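Local coordinates for protein BtGH115A (Bacteroides thetaiotaomicron, PDB 5BY3) that acts as a family GH115 4-O-methyl-alpha-glucuronidase with specificity for decorated arabinogalactans, at residues A[262-266]-A[294-298]; A[319-323]-A[355-361]. All blocks are in the same frame, centred on the assembly; numbering follows the deposited sequence.

Overall arrangement
Both contacts belong to the glycosyl hydrolase family 115 TIM-barrel region and follow one another along the chain: contact 1 (262-266 with 294-298) lies wholly ahead of contact 2 (319-323 with 355-361). Their centres are about 18 Å apart, and each lies about 28 Å from the centre of the chain, on the same side of it. Contact 1 joins the start of helix 265-283 to the loop after barrel strand 290-291; contact 2 joins helix 308-329 to the loop leading into strand 362-366. They touch where Tyr265 OH and Asp321 OD2 lie 2.5 Å apart, a probable hydrogen bond between segments 262-266 and 319-323. Neither includes a nickel ligand; Leu404 and Asp436 mark that site.

Contact 1 (A[262-266]-A[294-298]); sequences AYDYV and MRGVH
Tyr263 lays one face of its ring over the methyl of selenomethionine Met294, whose CE sits 3.4 Å from the ring centroid and 3° off the normal, an almost ideal CH-pi contact. Tyr263 takes chi1 t and is the centre of an inverse gamma turn (phi/psi -80/76), its CA 7.1 Å from that of Val297. Met294, in an extended backbone (-160/132) with all three chi angles t, reaches straight across: CE lies 3.5 Å from Tyr263 O, and SE 3.8 Å from Tyr265 CB. The selenium is oblique to both rings, 4.9 Å from the Tyr263 centroid and 5.2 Å from that of Tyr265, making two Met-aromatic contacts. Further along 294-298, Arg295 O meets the ring edge 3.4 Å from Tyr263 CE2, Gly296 O is 3.3 Å from the same CE2, and Val297 CG2 touches Tyr263 CB at 4.2 Å. Arg295 points its CB away from 262-266 and salt-bridges Glu346 through NH2, while Trp255 packs edge-to-face with Tyr263. Asp264 N-caps the coming helix through OD1 to Asn267 N. The arrangement is a Met-aromatic cluster tying the N-terminus of helix 265-283 to the loop that follows strand 290-291 of the TIM-barrel domain.

Contact 2 (A[319-323]-A[355-361]); sequences FVDQR and LQVPEDV
Leu355 opens an irregular, largely extended run and points toward one turn of helix, 319-323, in which Arg323 N bonds to Phe319 O at 2.8 Å. Leu355 CD1 lies 4.2 Å from Phe319 CE2, the phenyl ring having been directed to the loop by chi1 m. Gln356 adds its backbone: the carbonyl O meets the ring edge, 3.6 Å from Phe319 CE2, while its side chain leads away. Val357 is in register with Phe319, their CA atoms 8.1 Å apart, the shortest CA-CA distance between the segments, and sets CG2 3.9 Å from Phe319 CE2. Pro358 (phi/psi -59/134) meets both Phe319 and Arg323, with CD 4.3 Å from Phe319 CD2 and CG 3.5 Å from Arg323 NE, over a face of the guanidinium. It also begins a type I beta turn to Val361, closed by Val361 N to Pro358 O at 2.8 Å. Past Glu359, Asp360 uses chi1 p to bring its carboxylate to Arg323 in a two-pronged salt bridge: NH1 donates to Asp360 OD2 at 3.0 Å and 159°, and NH2 weakly to Asp360 OD1, also at 3.0 Å but 127°. Arg323 NH1 bonds to Gln339 as well. Val361 ends the run with CG2 3.7 Å from Arg323 NH1. The contact thus has an apolar end around Phe319 and a charged end at Arg323, fastening helix 308-329 to the loop between helix 347-352 and strand 362-366, where Leu355, Val357 and Val361 also pack on Phe341 of the adjacent barrel strand 339-341.

Contact 1 (A[262-266]-A[294-298])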
loop_
_atom_site.group_PDB
_atom_site.type_symbol
_atom_site.label_atom_id
_atom_site.label_comp_id
_atom_site.label_asym_id
_atom_site.label_seq_id
_atom_site.Cartn_x
_atom_site.Cartn_y
_atom_site.Cartn_z
ATOM N N ALA A 262 32.532 -13.340 4.295
ATOM C CA ALA A 262 31.263 -13.526 3.597
ATOM C C ALA A 262 30.035 -13.581 4.557
ATOM O O ALA A 262 30.141 -14.102 5.676
ATOM C CB ALA A 262 31.331 -14.750 2.676
ATOM N N TYR A 263 28.898 -13.026 4.097
ATOM C CA TYR A 263 27.583 -13.120 4.756
ATOM C C TYR A 263 26.970 -14.468 4.437
ATOM O O TYR A 263 26.043 -14.606 3.612
ATOM C CB TYR A 263 26.681 -11.975 4.311
ATOM C CG TYR A 263 25.328 -11.887 4.987
ATOM C CD1 TYR A 263 25.212 -11.501 6.323
ATOM C CD2 TYR A 263 24.144 -12.139 4.265
ATOM C CE1 TYR A 263 23.955 -11.383 6.934
ATOM C CE2 TYR A 263 22.890 -12.040 4.860
ATOM C CZ TYR A 263 22.799 -11.660 6.200
ATOM O OH TYR A 263 21.566 -11.549 6.804
ATOM N N ASP A 264 27.501 -15.471 5.126
ATOM C CA ASP A 264 27.329 -16.865 4.775
ATOM C C ASP A 264 27.368 -17.636 6.087
ATOM O O ASP A 264 28.386 -17.592 6.821
ATOM C CB ASP A 264 28.496 -17.302 3.856
ATOM C CG ASP A 264 28.396 -18.747 3.429
ATOM O OD1 ASP A 264 28.765 -19.642 4.212
ATOM O OD2 ASP A 264 27.931 -18.990 2.309
ATOM N N TYR A 265 26.271 -18.331 6.391
ATOM C CA TYR A 265 26.194 -18.994 7.684
ATOM C C TYR A 265 26.835 -20.378 7.637
ATOM O O TYR A 265 27.395 -20.839 8.635
ATOM C CB TYR A 265 24.754 -19.048 8.207
ATOM C CG TYR A 265 24.634 -18.922 9.711
ATOM C CD1 TYR A 265 24.859 -17.699 10.336
ATOM C CD2 TYR A 265 24.270 -20.026 10.517
ATOM C CE1 TYR A 265 24.746 -17.559 11.711
ATOM C CE2 TYR A 265 24.130 -19.895 11.896
ATOM C CZ TYR A 265 24.368 -18.655 12.485
ATOM O OH TYR A 265 24.274 -18.458 13.840
ATOM N N VAL A 266 26.780 -21.016 6.466
ATOM C CA VAL A 266 27.401 -22.337 6.273
ATOM C C VAL A 266 28.926 -22.290 6.495
ATOM O O VAL A 266 29.464 -23.214 7.077
ATOM C CB VAL A 266 26.978 -23.014 4.930
ATOM C CG1 VAL A 266 27.639 -24.379 4.729
ATOM C CG2 VAL A 266 25.464 -23.190 4.879
HETATM N N MSE A 294 17.299 -15.868 7.064
HETATM C CA MSE A 294 18.466 -15.397 6.302
HETATM C C MSE A 294 18.195 -15.476 4.810
HETATM O O MSE A 294 17.699 -16.494 4.296
HETATM C CB MSE A 294 19.733 -16.197 6.640
HETATM C CG MSE A 294 20.951 -15.339 6.328
HETATM SE SE MSE A 294 22.566 -16.178 7.078
HETATM C CE MSE A 294 24.030 -15.033 6.446
ATOM N N ARG A 295 18.510 -14.380 4.115
ATOM C CA ARG A 295 18.565 -14.336 2.646
ATOM C C ARG A 295 19.942 -13.790 2.266
ATOM O O ARG A 295 20.926 -14.029 2.995
ATOM C CB ARG A 295 17.424 -13.479 2.064
ATOM C CG ARG A 295 16.019 -14.061 2.224
ATOM C CD ARG A 295 14.950 -13.085 1.723
ATOM N NE ARG A 295 14.711 -13.195 0.279
ATOM C CZ ARG A 295 14.716 -12.180 -0.587
ATOM N NH1 ARG A 295 14.907 -10.921 -0.190
ATOM N NH2 ARG A 295 14.492 -12.435 -1.866
ATOM N N GLY A 296 20.013 -13.061 1.148
ATOM C CA GLY A 296 21.243 -12.387 0.737
ATOM C C GLY A 296 21.550 -11.091 1.495
ATOM O O GLY A 296 20.895 -10.768 2.516
ATOM N N VAL A 297 22.569 -10.378 0.995
ATOM C CA VAL A 297 22.893 -9.008 1.390
ATOM C C VAL A 297 21.720 -8.010 1.155
ATOM O O VAL A 297 21.347 -7.250 2.076
ATOM C CB VAL A 297 24.241 -8.551 0.748
ATOM C CG1 VAL A 297 24.393 -7.027 0.747
ATOM C CG2 VAL A 297 25.412 -9.211 1.479
ATOM N N HIS A 298 21.144 -8.037 -0.056
ATOM C CA HIS A 298 19.911 -7.297 -0.390
ATOM C C HIS A 298 18.826 -8.294 -0.857
ATOM O O HIS A 298 18.282 -9.029 -0.035
ATOM C CB HIS A 298 20.179 -6.182 -1.425
ATOM C CG HIS A 298 19.161 -5.073 -1.410
ATOM N ND1 HIS A 298 17.800 -5.302 -1.375
ATOM C CD2 HIS A 298 19.310 -3.728 -1.441
ATOM C CE1 HIS A 298 17.156 -4.148 -1.372
ATOM N NE2 HIS A 298 18.051 -3.177 -1.413
#

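Contact 2 (A[319-323]-A[355-361])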
loop_
_atom_site.group_PDB
_atom_site.type_symbol
_atom_site.label_atom_id
_atom_site.label_comp_id
_atom_site.label_asym_id
_atom_site.label_seq_id
_atom_site.Cartn_x
_atom_site.Cartn_y
_atom_site.Cartn_z
ATOM N N PHE A 319 17.563 -20.260 12.928
ATOM C CA PHE A 319 16.513 -19.992 13.927
ATOM C C PHE A 319 17.016 -20.220 15.357
ATOM O O PHE A 319 16.858 -19.354 16.233
ATOM C CB PHE A 319 15.297 -20.881 13.699
ATOM C CG PHE A 319 14.548 -20.610 12.429
ATOM C CD1 PHE A 319 14.676 -19.391 11.738
ATOM C CD2 PHE A 319 13.639 -21.552 11.962
ATOM C CE1 PHE A 319 13.942 -19.141 10.590
ATOM C CE2 PHE A 319 12.899 -21.311 10.796
ATOM C CZ PHE A 319 13.044 -20.093 10.118
ATOM N N VAL A 320 17.659 -21.371 15.557
ATOM C CA VAL A 320 18.073 -21.833 16.881
ATOM C C VAL A 320 19.037 -20.845 17.519
ATOM O O VAL A 320 18.892 -20.529 18.699
ATOM C CB VAL A 320 18.601 -23.309 16.851
ATOM C CG1 VAL A 320 19.182 -23.726 18.189
ATOM C CG2 VAL A 320 17.488 -24.290 16.459
ATOM N N ASP A 321 19.964 -20.304 16.730
ATOM C CA ASP A 321 20.922 -19.306 17.242
ATOM C C ASP A 321 20.316 -17.927 17.401
ATOM O O ASP A 321 20.716 -17.169 18.311
ATOM C CB ASP A 321 22.145 -19.140 16.339
ATOM C CG ASP A 321 22.823 -20.451 15.971
ATOM O OD1 ASP A 321 22.219 -21.543 16.129
ATOM O OD2 ASP A 321 23.976 -20.355 15.480
ATOM N N GLN A 322 19.402 -17.586 16.491
ATOM C CA GLN A 322 18.751 -16.279 16.506
ATOM C C GLN A 322 17.827 -16.128 17.712
ATOM O O GLN A 322 17.923 -15.142 18.429
ATOM C CB GLN A 322 17.989 -16.016 15.210
ATOM C CG GLN A 322 18.895 -15.608 14.062
ATOM C CD GLN A 322 18.123 -15.411 12.763
ATOM O OE1 GLN A 322 17.010 -15.915 12.584
ATOM N NE2 GLN A 322 18.722 -14.673 11.846
ATOM N N ARG A 323 16.965 -17.115 17.937
ATOM C CA ARG A 323 16.180 -17.205 19.173
ATOM C C ARG A 323 17.082 -17.316 20.435
ATOM O O ARG A 323 16.755 -16.773 21.501
ATOM C CB ARG A 323 15.155 -18.342 19.075
ATOM C CG ARG A 323 14.042 -18.010 18.093
ATOM C CD ARG A 323 13.285 -19.186 17.513
ATOM N NE ARG A 323 12.332 -19.811 18.449
ATOM C CZ ARG A 323 11.220 -19.258 18.946
ATOM N NH1 ARG A 323 10.855 -18.018 18.638
ATOM N NH2 ARG A 323 10.463 -19.952 19.775
ATOM N N LEU A 355 9.494 -26.661 5.961
ATOM C CA LEU A 355 10.371 -26.093 6.999
ATOM C C LEU A 355 9.605 -25.864 8.301
ATOM O O LEU A 355 8.451 -25.412 8.270
ATOM C CB LEU A 355 10.983 -24.801 6.505
ATOM C CG LEU A 355 11.703 -23.843 7.448
ATOM C CD1 LEU A 355 13.100 -24.266 7.866
ATOM C CD2 LEU A 355 11.774 -22.507 6.719
ATOM N N GLN A 356 10.238 -26.172 9.432
ATOM C CA GLN A 356 9.572 -25.989 10.719
ATOM C C GLN A 356 9.875 -24.608 11.304
ATOM O O GLN A 356 11.036 -24.266 11.547
ATOM C CB GLN A 356 9.900 -27.134 11.706
ATOM C CG GLN A 356 9.465 -28.535 11.255
ATOM C CD GLN A 356 8.049 -28.596 10.681
ATOM O OE1 GLN A 356 7.064 -28.478 11.400
ATOM N NE2 GLN A 356 7.951 -28.794 9.374
ATOM N N VAL A 357 8.833 -23.806 11.491
ATOM C CA VAL A 357 8.997 -22.474 12.093
ATOM C C VAL A 357 8.255 -22.513 13.434
ATOM O O VAL A 357 7.093 -22.925 13.466
ATOM C CB VAL A 357 8.473 -21.330 11.148
ATOM C CG1 VAL A 357 8.780 -19.951 11.687
ATOM C CG2 VAL A 357 9.092 -21.416 9.757
ATOM N N PRO A 358 8.910 -22.108 14.541
ATOM C CA PRO A 358 8.273 -22.211 15.872
ATOM C C PRO A 358 6.983 -21.428 15.948
ATOM O O PRO A 358 6.922 -20.277 15.464
ATOM C CB PRO A 358 9.330 -21.648 16.829
ATOM C CG PRO A 358 10.627 -21.833 16.092
ATOM C CD PRO A 358 10.295 -21.610 14.642
ATOM N N GLU A 359 5.963 -22.080 16.520
ATOM C CA GLU A 359 4.534 -21.666 16.463
ATOM C C GLU A 359 4.230 -20.212 16.885
ATOM O O GLU A 359 3.237 -19.622 16.435
ATOM C CB GLU A 359 3.641 -22.641 17.268
ATOM C CG GLU A 359 3.739 -24.125 16.888
ATOM C CD GLU A 359 2.761 -24.542 15.789
ATOM O OE1 GLU A 359 1.522 -24.414 15.958
ATOM O OE2 GLU A 359 3.238 -25.024 14.739
ATOM N N ASP A 360 5.081 -19.650 17.742
ATOM C CA ASP A 360 4.925 -18.280 18.202
ATOM C C ASP A 360 5.335 -17.242 17.128
ATOM O O ASP A 360 4.889 -16.099 17.174
ATOM C CB ASP A 360 5.700 -18.055 19.502
ATOM C CG ASP A 360 7.200 -18.345 19.365
ATOM O OD1 ASP A 360 7.565 -19.533 19.217
ATOM O OD2 ASP A 360 8.010 -17.384 19.426
ATOM N N VAL A 361 6.167 -17.659 16.170
ATOM C CA VAL A 361 6.664 -16.769 15.116
ATOM C C VAL A 361 5.565 -16.426 14.101
ATOM O O VAL A 361 4.916 -17.320 13.514
ATOM C CB VAL A 361 7.955 -17.300 14.443
ATOM C CG1 VAL A 361 8.475 -16.324 13.387
ATOM C CG2 VAL A 361 9.029 -17.566 15.487
#